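Side-chain contacts in NDP-rhamnosyltransferase (Saccharopolyspora spinosa, PDB 3TSA), which is a glycosyltransferase of the GT-B type, built from two Rossmann-like domains: residues T91-A96 with S153-E158; V120-L125 with G144-A149. All blocks are in the same frame, centred on the assembly; numbering follows the deposited sequence.

Contact 1: T91-A96 with S153-E158; sequences TASNVA and SDRAHE
Ala92 and Arg155 form the close-packed part of this helix-helix contact. The methyl CB of Ala92 lies 3.8 Å from CB of Arg155 and equally near its CG, and beneath it the backbones pass with the CA atoms of Ala92 and Ala156 5.5 Å apart. Small residues at this point let the axes of 91-96 and 153-158 approach to 8.5 Å. Leu125 packs on Ala156 and Phe152 on Ala92, so this side is buried. The outer side is looser and polar. Arg155 starts with CG anti to its backbone N (chi1 -176°), then bends at chi2, which carries the guanidinium to Ser93. In the guanidinium plane, NE of Arg155 meets OG of Ser93 at 2.8 Å, nearly straight, and NH2 of Arg155 meets the same OG at 3.2 Å, more bent. Ser93 OG also hydrogen-bonds to the carbonyl oxygen of Glu89. NH1 of Arg155 makes a 3.0 Å salt bridge to OE1 of the exposed Glu158, met from above the carboxylate plane. Together these bonds fix the rotation of the guanidinium. The two segments run in the same general direction, crossing at -37°, and join helices 82-113 and 151-166 beside the parallel sheet of a Rossmann-like GT-B domain.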
# COMPACT_ATOMS: atom_id res chain seq x y z
N THR A 91 -17.24 8.74 -25.39
CA THR A 91 -16.34 8.15 -24.43
C THR A 91 -15.66 6.91 -24.97
O THR A 91 -14.41 6.79 -24.89
CB THR A 91 -17.06 7.80 -23.08
OG1 THR A 91 -17.61 9.02 -22.60
CG2 THR A 91 -16.04 7.32 -22.06
N ALA A 92 -16.47 5.98 -25.51
CA ALA A 92 -15.91 4.75 -26.05
C ALA A 92 -15.00 5.08 -27.25
O ALA A 92 -13.90 4.51 -27.39
CB ALA A 92 -17.01 3.79 -26.47
N SER A 93 -15.41 6.03 -28.08
CA SER A 93 -14.54 6.35 -29.19
C SER A 93 -13.16 6.83 -28.73
O SER A 93 -12.12 6.37 -29.26
CB SER A 93 -15.19 7.40 -30.05
OG SER A 93 -16.26 6.81 -30.73
N ASN A 94 -13.15 7.77 -27.77
CA ASN A 94 -11.91 8.23 -27.17
C ASN A 94 -11.09 7.12 -26.64
O ASN A 94 -9.89 7.09 -26.94
CB ASN A 94 -12.14 9.21 -26.04
CG ASN A 94 -12.87 10.44 -26.51
OD1 ASN A 94 -12.99 10.62 -27.70
ND2 ASN A 94 -13.37 11.26 -25.57
N VAL A 95 -11.68 6.25 -25.81
CA VAL A 95 -10.95 5.14 -25.26
C VAL A 95 -10.45 4.13 -26.29
O VAL A 95 -9.31 3.61 -26.17
CB VAL A 95 -11.74 4.44 -24.08
CG1 VAL A 95 -10.93 3.35 -23.55
CG2 VAL A 95 -12.06 5.51 -22.94
N ALA A 96 -11.25 3.87 -27.33
CA ALA A 96 -10.80 2.95 -28.39
C ALA A 96 -9.59 3.50 -29.15
O ALA A 96 -8.66 2.74 -29.46
CB ALA A 96 -11.99 2.60 -29.37
N SER A 153 -20.69 0.13 -24.74
CA SER A 153 -20.20 -1.18 -25.07
C SER A 153 -20.42 -1.45 -26.57
O SER A 153 -19.55 -2.08 -27.24
CB SER A 153 -20.94 -2.18 -24.21
OG SER A 153 -20.69 -3.46 -24.73
N ASP A 154 -21.51 -0.93 -27.12
CA ASP A 154 -21.78 -1.12 -28.56
C ASP A 154 -20.74 -0.41 -29.42
O ASP A 154 -20.35 -0.96 -30.47
CB ASP A 154 -23.15 -0.57 -28.91
CG ASP A 154 -24.28 -1.56 -28.58
OD1 ASP A 154 -24.02 -2.73 -28.17
OD2 ASP A 154 -25.45 -1.15 -28.69
N ARG A 155 -20.37 0.81 -29.05
CA ARG A 155 -19.32 1.56 -29.78
C ARG A 155 -17.98 0.92 -29.63
O ARG A 155 -17.19 0.84 -30.57
CB ARG A 155 -19.36 3.03 -29.31
CG ARG A 155 -18.40 4.00 -30.03
CD ARG A 155 -18.80 4.10 -31.56
NE ARG A 155 -17.85 5.02 -32.15
CZ ARG A 155 -17.69 5.24 -33.45
NH1 ARG A 155 -18.40 4.58 -34.36
NH2 ARG A 155 -16.78 6.15 -33.82
N ALA A 156 -17.66 0.41 -28.43
CA ALA A 156 -16.40 -0.32 -28.24
C ALA A 156 -16.27 -1.54 -29.18
O ALA A 156 -15.20 -1.82 -29.74
CB ALA A 156 -16.29 -0.76 -26.79
N HIS A 157 -17.36 -2.30 -29.33
CA HIS A 157 -17.39 -3.45 -30.24
C HIS A 157 -17.30 -2.94 -31.70
O HIS A 157 -16.52 -3.48 -32.49
CB HIS A 157 -18.67 -4.29 -30.01
CG HIS A 157 -18.50 -5.28 -28.89
ND1 HIS A 157 -17.63 -6.34 -29.00
CD2 HIS A 157 -18.95 -5.29 -27.62
CE1 HIS A 157 -17.60 -7.01 -27.86
NE2 HIS A 157 -18.40 -6.39 -27.00
N GLU A 158 -18.04 -1.88 -32.02
CA GLU A 158 -17.99 -1.35 -33.41
C GLU A 158 -16.57 -0.99 -33.86
O GLU A 158 -16.15 -1.33 -34.99
CB GLU A 158 -18.91 -0.18 -33.59
CG GLU A 158 -19.12 0.29 -35.05
CD GLU A 158 -19.87 1.64 -35.11
OE1 GLU A 158 -20.27 2.20 -34.03
OE2 GLU A 158 -20.08 2.15 -36.22

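Contact 2: V120-L125 with G144-A149; sequences VDVCAL and GVDPTA
Val122 meets both Asp146 and Thr148 mainly through one methyl group, CG1, and these touches are van der Waals. CG1 of Val122 stands 3.6 Å from OG1 of Thr148 and 3.7 Å from OD2 of Asp146; the valine and aspartate side chains come from opposite directions. A further van der Waals touch lies beside it, SG of Cys123 against the methyl CG2 of Thr148 at 3.7 Å. All four residues are buried, yet the surface they hide from one another is small, 129 Å².

Hydrogen bonds shape each segment separately. In 144-149, OD1 of Asp146 takes two donors from Thr148: the hydroxyl OG1 at 2.7 Å, on the syn lone pair, and the backbone N at 3.0 Å, on the anti side and tilted 32° out of the carboxylate plane. The bond from N closes an Asx turn. With chi1 at 68°, OG1 of Thr148 sits between its own N and carbonyl carbon, turned to the carboxylate, while CG2 meets the cysteine. In 120-125, Asp121 OD1 accepts from Cys123 N at 2.8 Å, another Asx turn, overlaid on a type I beta turn from Asp121 to Ala124.

The charge is met outside the pair: OD2 of Asp146 forms a salt bridge with Arg142. With OD1 held twice and OD2 paired, the buried carboxylate probably stays ionised, and its polar needs are answered without Val122, a purely nonpolar neighbour.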
# COMPACT_ATOMS: atom_id res chain seq x y z
N VAL A 120 -8.39 -5.51 -15.30
CA VAL A 120 -8.61 -4.43 -16.23
C VAL A 120 -9.80 -3.64 -15.80
O VAL A 120 -10.87 -4.24 -15.55
CB VAL A 120 -8.85 -5.06 -17.62
CG1 VAL A 120 -9.20 -3.98 -18.67
CG2 VAL A 120 -7.54 -5.84 -18.06
N ASP A 121 -9.67 -2.30 -15.68
CA ASP A 121 -10.86 -1.47 -15.45
C ASP A 121 -11.92 -1.71 -16.56
O ASP A 121 -11.57 -1.81 -17.73
CB ASP A 121 -10.34 -0.03 -15.45
CG ASP A 121 -11.42 1.07 -15.42
OD1 ASP A 121 -12.60 0.96 -15.79
OD2 ASP A 121 -10.98 2.21 -15.08
N VAL A 122 -13.21 -1.78 -16.19
CA VAL A 122 -14.27 -2.04 -17.20
C VAL A 122 -14.20 -1.14 -18.38
O VAL A 122 -14.45 -1.61 -19.50
CB VAL A 122 -15.71 -1.95 -16.59
CG1 VAL A 122 -16.69 -1.77 -17.66
CG2 VAL A 122 -16.01 -3.31 -15.95
N CYS A 123 -13.85 0.13 -18.18
CA CYS A 123 -13.70 1.05 -19.33
C CYS A 123 -12.33 1.07 -20.02
O CYS A 123 -12.21 1.66 -21.10
CB CYS A 123 -13.93 2.43 -18.86
SG CYS A 123 -15.70 2.69 -18.41
N ALA A 124 -11.32 0.38 -19.46
CA ALA A 124 -10.00 0.43 -20.08
C ALA A 124 -9.93 -0.61 -21.20
O ALA A 124 -9.40 -1.71 -21.04
CB ALA A 124 -8.91 0.24 -19.03
N LEU A 125 -10.52 -0.26 -22.36
CA LEU A 125 -10.62 -1.17 -23.46
C LEU A 125 -9.31 -1.73 -23.93
O LEU A 125 -9.31 -2.85 -24.41
CB LEU A 125 -11.34 -0.50 -24.64
CG LEU A 125 -12.76 0.01 -24.32
CD1 LEU A 125 -13.29 0.82 -25.52
CD2 LEU A 125 -13.57 -1.21 -24.00
N GLY A 144 -17.72 0.69 -9.46
CA GLY A 144 -18.98 0.95 -8.75
C GLY A 144 -20.18 0.73 -9.70
O GLY A 144 -20.26 -0.30 -10.32
N VAL A 145 -21.08 1.71 -9.76
CA VAL A 145 -22.22 1.64 -10.71
C VAL A 145 -21.63 1.65 -12.12
O VAL A 145 -20.66 2.39 -12.41
CB VAL A 145 -23.19 2.81 -10.49
CG1 VAL A 145 -24.28 2.79 -11.56
CG2 VAL A 145 -23.83 2.69 -9.10
N ASP A 146 -22.11 0.74 -12.96
CA ASP A 146 -21.48 0.50 -14.30
C ASP A 146 -22.56 0.79 -15.33
O ASP A 146 -23.42 -0.06 -15.56
CB ASP A 146 -21.02 -0.99 -14.38
CG ASP A 146 -20.40 -1.34 -15.75
OD1 ASP A 146 -20.37 -0.47 -16.68
OD2 ASP A 146 -19.90 -2.46 -15.89
N PRO A 147 -22.52 1.99 -16.00
CA PRO A 147 -23.52 2.32 -17.02
C PRO A 147 -22.99 2.09 -18.43
O PRO A 147 -23.40 2.78 -19.36
CB PRO A 147 -23.75 3.83 -16.82
CG PRO A 147 -22.76 4.29 -15.90
CD PRO A 147 -21.75 3.18 -15.58
N THR A 148 -22.07 1.13 -18.57
CA THR A 148 -21.43 0.95 -19.89
C THR A 148 -22.16 0.10 -20.88
O THR A 148 -21.80 0.12 -22.04
CB THR A 148 -19.94 0.50 -19.79
OG1 THR A 148 -19.83 -0.83 -19.26
CG2 THR A 148 -19.14 1.54 -19.02
N ALA A 149 -23.17 -0.64 -20.44
CA ALA A 149 -23.99 -1.49 -21.37
C ALA A 149 -24.67 -0.73 -22.47
O ALA A 149 -25.04 -1.28 -23.55
CB ALA A 149 -25.02 -2.29 -20.66

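Overall arrangement
In sequence, both segments of contact 2 fall between the two segments of contact 1, and the centres of the two contacts lie about 11 Å apart. They touch directly. Ser153 N probably donates a hydrogen bond to Thr148 O (2.9 Å), joining the loop 144-149 to the start of helix 151-166. Leu125 packs its CD1 3.6 Å from CB of Ala156, and also rests on Val95, so it reaches both helices of contact 1. Contact 1 joins helices 82-113 and 151-166, while contact 2 joins the end of strand 117-121 and the turn after it to the loop following strand 138-141 of the same sheet. A bound magnesium ion lies about 10 Å from the side chain of Asp146.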